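Local coordinates for glutamate ABC superfamily ATP binding cassette transporter, binding protein (Enterococcus faecium DO, PDB 5EYF), which probably captures L-glutamate outside the cell and delivers it to an ABC transporter, as a family 3 solute-binding protein, at residues 19-24 / 41-46; 79-84 / 209-214; 86-91 / 99-104; 200-205 / 213-218. One frame throughout, in Å; residues are numbered along the deposited sequence. Where two conformers were deposited one is given.

Contact 1 comes first along the chain. It closes a short loop that holds the small antiparallel sheet 24-39, and sets strand 16-21 on helix 41-54. Contact 2 opens on strand 81-82, which neighbours strand 16-21, and closes only at helix 209-225. Its long loop takes in the second lobe. Contact 3 is nested inside it and joins the glutamate-binding segment 86-91 to 99-104, which leads into strand 103-112. Contact 4 opens inside the same loop, on strand 198-205, and ends on the helix used by contact 2; the two share Lys213 and Ala214. Contacts 1 and 3 both touch the bound glutamate. Contacts 2 and 4 pack helix 209-225 on the lobe that starts the chain.

Contact 1. Residues 19-24 / 41-46; sequences WGVKYD and FDVDIA. With GLU (glutamic acid), chain E.
Strand 16-21 and helix 41-54 run past each other in opposite directions, with the CA atoms of Trp19 and Ala46 7.1 Å apart and those of Val21 and Val43 equally close. They form the first two elements of a beta-alpha-beta crossover, completed by the parallel neighbour strand 59-64, in the type II binding-protein fold. The closest packing is a CH-pi contact. Ala46 CB sits over one face of the Trp19 indole, 3.6 Å from the centroid of its five-membered ring and 13° off the normal. Trp19 chi1 (-63°) directs the indole to the helix, and chi2 (86°) turns its face to Ala46. Trp19 NE1 is hydrogen-bonded to Thr50 OG1, one helical turn after Ala46. Val21 adds a looser touch, its CG1 4.4 Å from Val43 CG2, and Phe62 lies against both valines.

At Lys22 the contact turns polar. A water bridges the segments: it accepts from Lys22 N and donates to Asp42 OD2. Asp42 is held further by Tyr102 OH and Thr85 N. The Lys22 chain bends at chi2 and chi4 and leads away from the helix into the ligand pocket, where Lys22 NZ donates to OE1 of the bound glutamate at 2.9 Å.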
loop_
_atom_site.group_PDB
_atom_site.type_symbol
_atom_site.label_atom_id
_atom_site.label_comp_id
_atom_site.label_asym_id
_atom_site.label_seq_id
_atom_site.Cartn_x
_atom_site.Cartn_y
_atom_site.Cartn_z
ATOM N N TRP B 19 -9.846 -12.672 19.560
ATOM C CA TRP B 19 -9.698 -11.876 18.348
ATOM C C TRP B 19 -11.066 -11.524 17.803
ATOM O O TRP B 19 -11.928 -12.399 17.682
ATOM C CB TRP B 19 -8.933 -12.614 17.250
ATOM C CG TRP B 19 -7.540 -12.966 17.578
ATOM C CD1 TRP B 19 -7.115 -14.077 18.232
ATOM C CD2 TRP B 19 -6.366 -12.218 17.233
ATOM N NE1 TRP B 19 -5.736 -14.075 18.323
ATOM C CE2 TRP B 19 -5.252 -12.946 17.709
ATOM C CE3 TRP B 19 -6.147 -11.015 16.559
ATOM C CZ2 TRP B 19 -3.943 -12.495 17.574
ATOM C CZ3 TRP B 19 -4.840 -10.580 16.380
ATOM C CH2 TRP B 19 -3.750 -11.310 16.900
ATOM N N GLY B 20 -11.259 -10.249 17.477
ATOM C CA GLY B 20 -12.431 -9.815 16.757
ATOM C C GLY B 20 -12.244 -9.902 15.255
ATOM O O GLY B 20 -11.345 -9.261 14.695
ATOM N N VAL B 21 -13.075 -10.701 14.581
ATOM C CA VAL B 21 -12.944 -10.969 13.151
ATOM C C VAL B 21 -14.295 -10.802 12.490
ATOM O O VAL B 21 -15.339 -10.931 13.134
ATOM C CB VAL B 21 -12.394 -12.400 12.870
ATOM C CG1 VAL B 21 -10.956 -12.566 13.382
ATOM C CG2 VAL B 21 -13.323 -13.484 13.482
ATOM N N LYS B 22 -14.267 -10.522 11.184
ATOM C CA LYS B 22 -15.487 -10.569 10.403
ATOM C C LYS B 22 -15.995 -12.000 10.321
ATOM O O LYS B 22 -15.215 -12.963 10.346
ATOM C CB LYS B 22 -15.255 -10.013 8.994
ATOM C CG LYS B 22 -14.686 -8.577 8.950
ATOM C CD LYS B 22 -15.490 -7.609 9.803
ATOM C CE LYS B 22 -15.120 -6.136 9.546
ATOM N NZ LYS B 22 -15.626 -5.565 8.262
ATOM N N TYR B 23 -17.324 -12.136 10.225
ATOM C CA TYR B 23 -17.946 -13.428 9.959
ATOM C C TYR B 23 -18.547 -13.507 8.566
ATOM O O TYR B 23 -19.074 -14.563 8.189
ATOM C CB TYR B 23 -19.048 -13.754 10.990
ATOM C CG TYR B 23 -18.572 -14.337 12.316
ATOM C CD1 TYR B 23 -17.286 -14.114 12.795
ATOM C CD2 TYR B 23 -19.422 -15.121 13.086
ATOM C CE1 TYR B 23 -16.857 -14.650 14.023
ATOM C CE2 TYR B 23 -19.002 -15.663 14.301
ATOM C CZ TYR B 23 -17.733 -15.424 14.768
ATOM O OH TYR B 23 -17.368 -15.983 15.982
ATOM N N ASP B 24 -18.484 -12.425 7.791
ATOM C CA ASP B 24 -19.208 -12.322 6.536
ATOM C C ASP B 24 -18.299 -11.967 5.367
ATOM O O ASP B 24 -18.797 -11.604 4.294
ATOM C CB ASP B 24 -20.333 -11.278 6.649
ATOM C CG ASP B 24 -19.800 -9.833 6.611
ATOM O OD1 ASP B 24 -18.658 -9.567 7.099
ATOM O OD2 ASP B 24 -20.540 -8.975 6.083
ATOM N N PHE B 41 -8.045 -15.429 5.670
ATOM C CA PHE B 41 -6.698 -14.906 5.868
ATOM C C PHE B 41 -6.547 -14.246 7.234
ATOM O O PHE B 41 -5.536 -14.443 7.915
ATOM C CB PHE B 41 -6.387 -13.911 4.738
ATOM C CG PHE B 41 -5.051 -13.236 4.826
ATOM C CD1 PHE B 41 -3.895 -13.917 4.447
ATOM C CD2 PHE B 41 -4.946 -11.903 5.220
ATOM C CE1 PHE B 41 -2.659 -13.302 4.499
ATOM C CE2 PHE B 41 -3.716 -11.272 5.254
ATOM C CZ PHE B 41 -2.566 -11.962 4.896
ATOM N N ASP B 42 -7.490 -13.368 7.612
ATOM C CA ASP B 42 -7.388 -12.714 8.920
ATOM C C ASP B 42 -7.395 -13.747 10.045
ATOM O O ASP B 42 -6.639 -13.622 11.015
ATOM C CB ASP B 42 -8.558 -11.745 9.161
ATOM C CG ASP B 42 -8.436 -10.430 8.421
ATOM O OD1 ASP B 42 -7.317 -10.040 7.989
ATOM O OD2 ASP B 42 -9.515 -9.769 8.309
ATOM N N VAL B 43 -8.279 -14.753 9.943
ATOM C CA VAL B 43 -8.333 -15.832 10.930
ATOM C C VAL B 43 -6.993 -16.565 11.002
ATOM O O VAL B 43 -6.485 -16.867 12.095
ATOM C CB VAL B 43 -9.486 -16.794 10.594
ATOM C CG1 VAL B 43 -9.426 -18.052 11.483
ATOM C CG2 VAL B 43 -10.815 -16.086 10.768
ATOM N N ASP B 44 -6.406 -16.882 9.846
ATOM C CA ASP B 44 -5.149 -17.643 9.867
ATOM C C ASP B 44 -3.986 -16.821 10.411
ATOM O O ASP B 44 -3.104 -17.350 11.108
ATOM C CB ASP B 44 -4.819 -18.168 8.470
ATOM C CG ASP B 44 -5.656 -19.393 8.096
ATOM O OD1 ASP B 44 -6.444 -19.887 8.947
ATOM O OD2 ASP B 44 -5.521 -19.868 6.953
ATOM N N ILE B 45 -3.935 -15.540 10.058
ATOM C CA ILE B 45 -2.931 -14.657 10.645
ATOM C C ILE B 45 -3.096 -14.605 12.165
ATOM O O ILE B 45 -2.112 -14.657 12.918
ATOM C CB ILE B 45 -3.010 -13.253 9.997
ATOM C CG1 ILE B 45 -2.577 -13.285 8.488
ATOM C CG2 ILE B 45 -2.163 -12.256 10.741
ATOM C CD1 ILE B 45 -1.075 -13.490 8.276
ATOM N N ALA B 46 -4.344 -14.466 12.649
ATOM C CA ALA B 46 -4.594 -14.449 14.094
ATOM C C ALA B 46 -4.078 -15.712 14.771
ATOM O O ALA B 46 -3.452 -15.647 15.836
ATOM C CB ALA B 46 -6.093 -14.311 14.350
HETATM N N GLU E . -10.741 -1.664 4.878
HETATM C CA GLU E . -11.843 -0.689 4.879
HETATM C C GLU E . -12.047 -0.119 6.276
HETATM O O GLU E . -11.360 -0.506 7.231
HETATM C CB GLU E . -13.153 -1.306 4.352
HETATM C CG GLU E . -13.501 -2.676 4.935
HETATM C CD GLU E . -13.987 -2.645 6.381
HETATM O OE1 GLU E . -13.783 -3.649 7.071
HETATM O OE2 GLU E . -14.644 -1.670 6.814
HETATM O OXT GLU E . -12.900 0.767 6.482
HETATM O O HOH W 1 -11.689 -10.805 9.783
#

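Contact 2. Residues 79-84 / 209-214; sequences IDAIIA and ENFLKA
Phe211 of helix 209-225 packs against Asp80 and Ala81, at the start of strand 81-82, which lies beside strand 16-21 in the parallel sheet and bonds to Ala203 of strand 198-205 on its other side. This late helix returns to the lobe that starts the chain, as in type II binding proteins. CE2 of the ring makes the nearest approaches. Phe211 CE2 lies 3.4 Å from Asp80 O, which approaches obliquely, and 4.0 Å from Asp80 CB. The same CE2 is 4.0 Å from Ala81 CB, and the methyl sits at the ring edge, near its plane. CG of Phe211 is anti to the backbone N (chi1 -179°), and this carries the ring straight out from the helix to the sheet. Ile7, Ile17 and Ile53 also lie against Phe211. The carboxylate of Asp80 is engaged elsewhere: OD1 forms a salt bridge with Arg10, and OD2 accepts from Ile18 N. Across the two segments the chemistry is therefore van der Waals contact, while the acid's charge is met by the N-terminal helix.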
loop_
_atom_site.group_PDB
_atom_site.type_symbol
_atom_site.label_atom_id
_atom_site.label_comp_id
_atom_site.label_asym_id
_atom_site.label_seq_id
_atom_site.Cartn_x
_atom_site.Cartn_y
_atom_site.Cartn_z
ATOM N N ILE B 79 -12.844 -8.029 23.233
ATOM C CA ILE B 79 -11.838 -8.691 22.423
ATOM C C ILE B 79 -10.512 -8.013 22.737
ATOM O O ILE B 79 -10.479 -6.876 23.213
ATOM C CB ILE B 79 -12.152 -8.593 20.917
ATOM C CG1 ILE B 79 -12.340 -7.127 20.536
ATOM C CG2 ILE B 79 -13.397 -9.384 20.594
ATOM C CD1 ILE B 79 -12.647 -6.895 19.067
ATOM N N ASP B 80 -9.414 -8.733 22.472
ATOM C CA ASP B 80 -8.064 -8.229 22.709
ATOM C C ASP B 80 -7.509 -7.490 21.502
ATOM O O ASP B 80 -6.619 -6.635 21.642
ATOM C CB ASP B 80 -7.113 -9.392 23.057
ATOM C CG ASP B 80 -7.550 -10.154 24.304
ATOM O OD1 ASP B 80 -8.112 -9.519 25.247
ATOM O OD2 ASP B 80 -7.334 -11.397 24.318
ATOM N N ALA B 81 -7.981 -7.837 20.312
ATOM C CA ALA B 81 -7.451 -7.240 19.091
ATOM C C ALA B 81 -8.497 -7.388 18.003
ATOM O O ALA B 81 -9.280 -8.354 18.013
ATOM C CB ALA B 81 -6.128 -7.926 18.670
ATOM N N ILE B 82 -8.500 -6.426 17.066
ATOM C CA ILE B 82 -9.312 -6.491 15.854
ATOM C C ILE B 82 -8.428 -6.917 14.701
ATOM O O ILE B 82 -7.433 -6.244 14.394
ATOM C CB ILE B 82 -9.954 -5.146 15.498
ATOM C CG1 ILE B 82 -10.823 -4.586 16.618
ATOM C CG2 ILE B 82 -10.763 -5.305 14.219
ATOM C CD1 ILE B 82 -11.152 -3.081 16.371
ATOM N N ILE B 83 -8.764 -8.025 14.051
ATOM C CA ILE B 83 -8.152 -8.346 12.764
ATOM C C ILE B 83 -9.315 -8.618 11.812
ATOM O O ILE B 83 -9.888 -9.711 11.779
ATOM C CB ILE B 83 -7.117 -9.491 12.837
ATOM C CG1 ILE B 83 -6.345 -9.573 11.517
ATOM C CG2 ILE B 83 -7.680 -10.853 13.273
ATOM C CD1 ILE B 83 -5.153 -10.536 11.627
ATOM N N ALA B 84 -9.698 -7.599 11.053
ATOM C CA ALA B 84 -10.999 -7.613 10.390
ATOM C C ALA B 84 -10.977 -6.589 9.266
ATOM O O ALA B 84 -11.653 -5.564 9.355
ATOM C CB ALA B 84 -12.150 -7.306 11.383
ATOM N N GLU B 209 0.342 -1.565 25.418
ATOM C CA GLU B 209 1.564 -1.476 24.624
ATOM C C GLU B 209 2.381 -2.761 24.662
ATOM O O GLU B 209 3.046 -3.096 23.673
ATOM C CB GLU B 209 2.399 -0.292 25.102
ATOM C CG GLU B 209 1.742 1.055 24.837
ATOM C CD GLU B 209 0.843 1.550 25.935
ATOM O OE1 GLU B 209 0.588 0.816 26.913
ATOM O OE2 GLU B 209 0.391 2.711 25.822
ATOM N N ASN B 210 2.346 -3.504 25.770
ATOM C CA ASN B 210 3.112 -4.748 25.801
ATOM C C ASN B 210 2.522 -5.773 24.846
ATOM O O ASN B 210 3.267 -6.483 24.162
ATOM C CB ASN B 210 3.174 -5.318 27.216
ATOM C CG ASN B 210 3.977 -4.442 28.175
ATOM O OD1 ASN B 210 4.950 -3.791 27.789
ATOM N ND2 ASN B 210 3.552 -4.413 29.424
ATOM N N PHE B 211 1.184 -5.852 24.766
ATOM C CA PHE B 211 0.550 -6.762 23.810
ATOM C C PHE B 211 0.808 -6.313 22.373
ATOM O O PHE B 211 1.104 -7.137 21.496
ATOM C CB PHE B 211 -0.945 -6.855 24.113
ATOM C CG PHE B 211 -1.716 -7.776 23.214
ATOM C CD1 PHE B 211 -1.365 -9.105 23.083
ATOM C CD2 PHE B 211 -2.816 -7.309 22.505
ATOM C CE1 PHE B 211 -2.084 -9.953 22.253
ATOM C CE2 PHE B 211 -3.552 -8.156 21.680
ATOM C CZ PHE B 211 -3.184 -9.482 21.546
ATOM N N LEU B 212 0.730 -5.005 22.124
ATOM C CA LEU B 212 1.035 -4.479 20.792
ATOM C C LEU B 212 2.446 -4.874 20.358
ATOM O O LEU B 212 2.654 -5.338 19.228
ATOM C CB LEU B 212 0.869 -2.955 20.778
ATOM C CG LEU B 212 1.291 -2.258 19.485
ATOM C CD1 LEU B 212 0.443 -2.687 18.282
ATOM C CD2 LEU B 212 1.194 -0.744 19.675
ATOM N N LYS B 213 3.428 -4.704 21.250
ATOM C CA LYS B 213 4.797 -5.102 20.936
ATOM C C LYS B 213 4.886 -6.594 20.644
ATOM O O LYS B 213 5.608 -7.009 19.730
ATOM C CB LYS B 213 5.739 -4.741 22.089
ATOM C CG LYS B 213 6.184 -3.291 22.122
ATOM C CD LYS B 213 7.144 -3.015 23.284
ATOM C CE LYS B 213 6.576 -1.997 24.263
ATOM N NZ LYS B 213 6.296 -0.690 23.627
ATOM N N ALA B 214 4.159 -7.411 21.416
ATOM C CA ALA B 214 4.138 -8.853 21.179
ATOM C C ALA B 214 3.552 -9.195 19.808
ATOM O O ALA B 214 4.054 -10.093 19.123
ATOM C CB ALA B 214 3.341 -9.554 22.284
#

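Contact 3. Residues 86-91 / 99-104. With GLU (glutamic acid), chain E.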
loop_
_atom_site.group_PDB
_atom_site.type_symbol
_atom_site.label_atom_id
_atom_site.label_comp_id
_atom_site.label_asym_id
_atom_site.label_seq_id
_atom_site.Cartn_x
_atom_site.Cartn_y
_atom_site.Cartn_z
HETATM N N MSE B 86 -9.226 -4.135 8.399
HETATM C CA MSE B 86 -9.306 -2.783 8.964
HETATM C C MSE B 86 -8.174 -1.872 8.530
HETATM O O MSE B 86 -7.022 -2.107 8.878
HETATM C CB MSE B 86 -9.304 -2.850 10.481
HETATM C CG MSE B 86 -9.673 -1.501 11.117
HETATM SE SE MSE B 86 -9.902 -1.824 13.024
HETATM C CE MSE B 86 -10.213 -0.007 13.601
ATOM N N THR B 87 -8.505 -0.825 7.787
ATOM C CA THR B 87 -7.477 0.081 7.300
ATOM C C THR B 87 -6.943 0.966 8.419
ATOM O O THR B 87 -7.704 1.472 9.268
ATOM C CB THR B 87 -8.072 0.953 6.183
ATOM O OG1 THR B 87 -8.520 0.091 5.137
ATOM C CG2 THR B 87 -7.046 1.950 5.627
ATOM N N ILE B 88 -5.628 1.168 8.397
ATOM C CA ILE B 88 -4.955 2.116 9.278
ATOM C C ILE B 88 -5.222 3.527 8.780
ATOM O O ILE B 88 -4.882 3.870 7.634
ATOM C CB ILE B 88 -3.441 1.837 9.313
ATOM C CG1 ILE B 88 -3.187 0.418 9.818
ATOM C CG2 ILE B 88 -2.739 2.828 10.231
ATOM C CD1 ILE B 88 -1.740 0.061 9.845
ATOM N N THR B 89 -5.778 4.356 9.654
ATOM C CA THR B 89 -5.957 5.782 9.362
ATOM C C THR B 89 -5.551 6.594 10.588
ATOM O O THR B 89 -5.664 6.124 11.720
ATOM C CB THR B 89 -7.406 6.151 8.967
ATOM O OG1 THR B 89 -8.260 6.138 10.123
ATOM C CG2 THR B 89 -7.964 5.233 7.855
ATOM N N ASP B 90 -5.077 7.830 10.357
ATOM C CA ASP B 90 -4.761 8.715 11.482
ATOM C C ASP B 90 -5.987 8.996 12.346
ATOM O O ASP B 90 -5.861 9.130 13.566
ATOM C CB ASP B 90 -4.112 10.015 11.001
ATOM C CG ASP B 90 -2.611 9.906 10.935
ATOM O OD1 ASP B 90 -2.077 8.955 11.528
ATOM O OD2 ASP B 90 -1.958 10.772 10.325
ATOM N N GLU B 91 -7.175 9.053 11.738
ATOM C CA GLU B 91 -8.402 9.264 12.503
ATOM C C GLU B 91 -8.708 8.075 13.411
ATOM O O GLU B 91 -9.207 8.250 14.531
ATOM C CB GLU B 91 -9.546 9.536 11.531
ATOM C CG GLU B 91 -9.166 10.587 10.467
ATOM C CD GLU B 91 -8.720 9.986 9.123
ATOM O OE1 GLU B 91 -9.627 9.579 8.357
ATOM O OE2 GLU B 91 -7.491 9.926 8.830
ATOM N N SER B 99 -0.985 -2.473 14.803
ATOM C CA SER B 99 0.219 -3.206 14.420
ATOM C C SER B 99 0.787 -2.674 13.098
ATOM O O SER B 99 0.179 -1.858 12.378
ATOM C CB SER B 99 -0.075 -4.688 14.220
ATOM O OG SER B 99 -0.845 -4.901 13.026
ATOM N N ASP B 100 1.949 -3.216 12.761
ATOM C CA ASP B 100 2.458 -3.122 11.395
ATOM C C ASP B 100 1.418 -3.619 10.386
ATOM O O ASP B 100 0.582 -4.496 10.681
ATOM C CB ASP B 100 3.740 -3.956 11.260
ATOM C CG ASP B 100 4.882 -3.412 12.092
ATOM O OD1 ASP B 100 4.926 -2.200 12.357
ATOM O OD2 ASP B 100 5.780 -4.198 12.428
ATOM N N VAL B 101 1.502 -3.067 9.178
ATOM C CA VAL B 101 0.604 -3.442 8.083
ATOM C C VAL B 101 0.806 -4.909 7.735
ATOM O O VAL B 101 1.937 -5.388 7.613
ATOM C CB VAL B 101 0.870 -2.544 6.869
ATOM C CG1 VAL B 101 0.112 -3.015 5.587
ATOM C CG2 VAL B 101 0.478 -1.093 7.189
ATOM N N TYR B 102 -0.296 -5.648 7.578
ATOM C CA TYR B 102 -0.167 -7.051 7.178
ATOM C C TYR B 102 -0.864 -7.391 5.848
ATOM O O TYR B 102 -0.766 -8.543 5.389
ATOM C CB TYR B 102 -0.671 -7.994 8.319
ATOM C CG TYR B 102 -2.170 -7.961 8.484
ATOM C CD1 TYR B 102 -2.969 -8.929 7.866
ATOM C CD2 TYR B 102 -2.807 -6.929 9.203
ATOM C CE1 TYR B 102 -4.342 -8.884 7.955
ATOM C CE2 TYR B 102 -4.204 -6.886 9.302
ATOM C CZ TYR B 102 -4.951 -7.839 8.650
ATOM O OH TYR B 102 -6.335 -7.767 8.686
ATOM N N PHE B 103 -1.563 -6.438 5.213
ATOM C CA PHE B 103 -2.179 -6.649 3.908
ATOM C C PHE B 103 -2.331 -5.280 3.247
ATOM O O PHE B 103 -2.696 -4.315 3.913
ATOM C CB PHE B 103 -3.563 -7.336 4.029
ATOM C CG PHE B 103 -4.137 -7.794 2.703
ATOM C CD1 PHE B 103 -3.873 -9.065 2.213
ATOM C CD2 PHE B 103 -4.913 -6.928 1.921
ATOM C CE1 PHE B 103 -4.369 -9.483 0.979
ATOM C CE2 PHE B 103 -5.439 -7.354 0.696
ATOM C CZ PHE B 103 -5.160 -8.627 0.218
ATOM N N ASP B 104 -2.115 -5.225 1.935
ATOM C CA ASP B 104 -2.132 -3.978 1.178
ATOM C C ASP B 104 -3.307 -3.964 0.190
ATOM O O ASP B 104 -3.171 -4.389 -0.953
ATOM C CB ASP B 104 -0.773 -3.869 0.464
ATOM C CG ASP B 104 -0.442 -2.480 0.019
ATOM O OD1 ASP B 104 -1.244 -1.574 0.293
ATOM O OD2 ASP B 104 0.659 -2.303 -0.583
HETATM N N GLU E . -10.741 -1.664 4.878
HETATM C CA GLU E . -11.843 -0.689 4.879
HETATM C C GLU E . -12.047 -0.119 6.276
HETATM O O GLU E . -11.360 -0.506 7.231
HETATM C CB GLU E . -13.153 -1.306 4.352
HETATM C CG GLU E . -13.501 -2.676 4.935
HETATM C CD GLU E . -13.987 -2.645 6.381
HETATM O OE1 GLU E . -13.783 -3.649 7.071
HETATM O OE2 GLU E . -14.644 -1.670 6.814
HETATM O OXT GLU E . -12.900 0.767 6.482
HETATM O O HOH W 2 -7.574 -5.782 10.223
#
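Ile88 reaches across to Val101 and Ser99 through the end of its side chain. Its CB points toward segment 99-104. CG1 then stands anti to the carbonyl carbon (chi1 -60°), and CD1 continues the chain fully extended (chi2 178°). The tip makes both contacts: CD1 is 3.6 Å from Val101 CG2 and 3.7 Å from Ser99 O. The two side chains cross obliquely. Glu245 of the second subunit also packs on Ile88, so the contact lies beside the subunit interface.

A water makes a second link. It accepts from Met86 N (a selenomethionine here) and donates to Tyr102 OH, lying in the plane of the tyrosine ring at its edge. Within 99-104, Ser99 OG donates to Asp100 O at 2.8 Å.

The CA-CB bond of Thr87, next to Ile88, points away from 99-104, on the side of the ligand. Its N donates to the glutamate O at 2.9 Å, nearly straight at 174°. Its OG1 accepts from the glutamate N at 2.8 Å. One threonine thus grips both the alpha-amino and alpha-carboxylate groups, an arrangement characteristic of the alpha-amino-acid site of family 3 binding proteins.

Contact 4. Residues 200-205 / 213-218; sequences YGIAIN and KAVNQA
Helix residue Val215 meets Ile202 and Ile204, two residues on one side of strand 198-205. The helical segment starts at Lys213, whose CA-CB bond points away from the strand; Lys213 O accepts from Gln217 N at 2.9 Å. Ala214 follows, and Ala214 O takes Ala218 N in the same way. Val215 then turns its side chain toward the strand and divides its two branches between the isoleucines. CG1, anti to the backbone N (chi1 169°), lies 3.9 Å from Ile202 CD1, and these two side chains meet at a slant. CG2 lies 3.8 Å from Ile204 CD1, where the Val215 and Ile204 side chains run antiparallel past one another. Both isoleucines are extended at chi2, so each touches with its terminal methyl.

The strand and helix are consecutive in the chain, a beta-alpha unit of the type II binding-protein fold. Strand 198-205 pairs antiparallel with strand 103-112, and these are probably the two strands that connect the lobes. Tyr200, nearer the ligand, lines the glutamate pocket.

Further along the helix, Asn216 uses OD1 to accept from Asp100 N, a bond to the chain just after strand 96-98. Ala218, one turn after Ala214, packs on Ile49 and Lys52 of helix 41-54.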
loop_
_atom_site.group_PDB
_atom_site.type_symbol
_atom_site.label_atom_id
_atom_site.label_comp_id
_atom_site.label_asym_id
_atom_site.label_seq_id
_atom_site.Cartn_x
_atom_site.Cartn_y
_atom_site.Cartn_z
ATOM N N TYR B 200 -4.069 -2.766 5.754
ATOM C CA TYR B 200 -4.729 -3.323 6.929
ATOM C C TYR B 200 -3.757 -3.448 8.095
ATOM O O TYR B 200 -2.610 -3.886 7.925
ATOM C CB TYR B 200 -5.269 -4.719 6.640
ATOM C CG TYR B 200 -6.345 -4.838 5.599
ATOM C CD1 TYR B 200 -7.002 -3.717 5.087
ATOM C CD2 TYR B 200 -6.747 -6.098 5.168
ATOM C CE1 TYR B 200 -8.004 -3.867 4.141
ATOM C CE2 TYR B 200 -7.743 -6.258 4.238
ATOM C CZ TYR B 200 -8.367 -5.141 3.721
ATOM O OH TYR B 200 -9.386 -5.328 2.790
ATOM N N GLY B 201 -4.247 -3.101 9.285
ATOM C CA GLY B 201 -3.511 -3.322 10.512
ATOM C C GLY B 201 -4.373 -4.051 11.523
ATOM O O GLY B 201 -5.596 -4.151 11.381
ATOM N N ILE B 202 -3.704 -4.603 12.535
ATOM C CA ILE B 202 -4.386 -5.192 13.686
ATOM C C ILE B 202 -4.586 -4.099 14.716
ATOM O O ILE B 202 -3.622 -3.464 15.144
ATOM C CB ILE B 202 -3.576 -6.361 14.266
ATOM C CG1 ILE B 202 -3.474 -7.461 13.213
ATOM C CG2 ILE B 202 -4.190 -6.885 15.616
ATOM C CD1 ILE B 202 -2.384 -8.525 13.573
ATOM N N ALA B 203 -5.840 -3.877 15.139
ATOM C CA ALA B 203 -6.106 -2.821 16.091
ATOM C C ALA B 203 -6.104 -3.366 17.510
ATOM O O ALA B 203 -6.696 -4.411 17.788
ATOM C CB ALA B 203 -7.442 -2.149 15.784
ATOM N N ILE B 204 -5.460 -2.622 18.404
ATOM C CA ILE B 204 -5.331 -2.961 19.812
ATOM C C ILE B 204 -5.730 -1.732 20.629
ATOM O O ILE B 204 -5.484 -0.590 20.220
ATOM C CB ILE B 204 -3.894 -3.448 20.108
ATOM C CG1 ILE B 204 -3.625 -4.746 19.310
ATOM C CG2 ILE B 204 -3.612 -3.596 21.617
ATOM C CD1 ILE B 204 -2.221 -5.262 19.385
ATOM N N ASN B 205 -6.425 -1.944 21.746
ATOM C CA ASN B 205 -6.850 -0.782 22.519
ATOM C C ASN B 205 -5.636 0.004 23.006
ATOM O O ASN B 205 -4.536 -0.540 23.169
ATOM C CB ASN B 205 -7.701 -1.214 23.721
ATOM C CG ASN B 205 -8.522 -0.086 24.300
ATOM O OD1 ASN B 205 -8.719 0.948 23.654
ATOM N ND2 ASN B 205 -8.998 -0.267 25.521
ATOM N N LYS B 213 3.428 -4.704 21.250
ATOM C CA LYS B 213 4.797 -5.102 20.936
ATOM C C LYS B 213 4.886 -6.594 20.644
ATOM O O LYS B 213 5.608 -7.009 19.730
ATOM C CB LYS B 213 5.739 -4.741 22.089
ATOM C CG LYS B 213 6.184 -3.291 22.122
ATOM C CD LYS B 213 7.144 -3.015 23.284
ATOM C CE LYS B 213 6.576 -1.997 24.263
ATOM N NZ LYS B 213 6.296 -0.690 23.627
ATOM N N ALA B 214 4.159 -7.411 21.416
ATOM C CA ALA B 214 4.138 -8.853 21.179
ATOM C C ALA B 214 3.552 -9.195 19.808
ATOM O O ALA B 214 4.054 -10.093 19.123
ATOM C CB ALA B 214 3.341 -9.554 22.284
ATOM N N VAL B 215 2.466 -8.523 19.413
ATOM C CA VAL B 215 1.871 -8.765 18.101
ATOM C C VAL B 215 2.841 -8.375 16.993
ATOM O O VAL B 215 3.008 -9.111 16.006
ATOM C CB VAL B 215 0.543 -7.992 17.987
ATOM C CG1 VAL B 215 0.020 -7.986 16.547
ATOM C CG2 VAL B 215 -0.496 -8.583 18.954
ATOM N N ASN B 216 3.507 -7.231 17.141
ATOM C CA ASN B 216 4.456 -6.828 16.096
ATOM C C ASN B 216 5.644 -7.775 16.015
ATOM O O ASN B 216 6.129 -8.071 14.917
ATOM C CB ASN B 216 4.941 -5.395 16.323
ATOM C CG ASN B 216 3.962 -4.386 15.789
ATOM O OD1 ASN B 216 3.185 -4.695 14.878
ATOM N ND2 ASN B 216 3.952 -3.192 16.366
ATOM N N GLN B 217 6.114 -8.263 17.164
ATOM C CA GLN B 217 7.207 -9.221 17.161
ATOM C C GLN B 217 6.781 -10.521 16.502
ATOM O O GLN B 217 7.552 -11.130 15.754
ATOM C CB GLN B 217 7.663 -9.469 18.606
ATOM C CG GLN B 217 8.760 -10.512 18.773
ATOM C CD GLN B 217 10.075 -10.078 18.175
ATOM O OE1 GLN B 217 10.373 -8.889 18.111
ATOM N NE2 GLN B 217 10.876 -11.045 17.729
ATOM N N ALA B 218 5.553 -10.965 16.781
ATOM C CA ALA B 218 5.017 -12.166 16.147
ATOM C C ALA B 218 4.996 -12.019 14.630
ATOM O O ALA B 218 5.450 -12.913 13.904
ATOM C CB ALA B 218 3.616 -12.452 16.689
#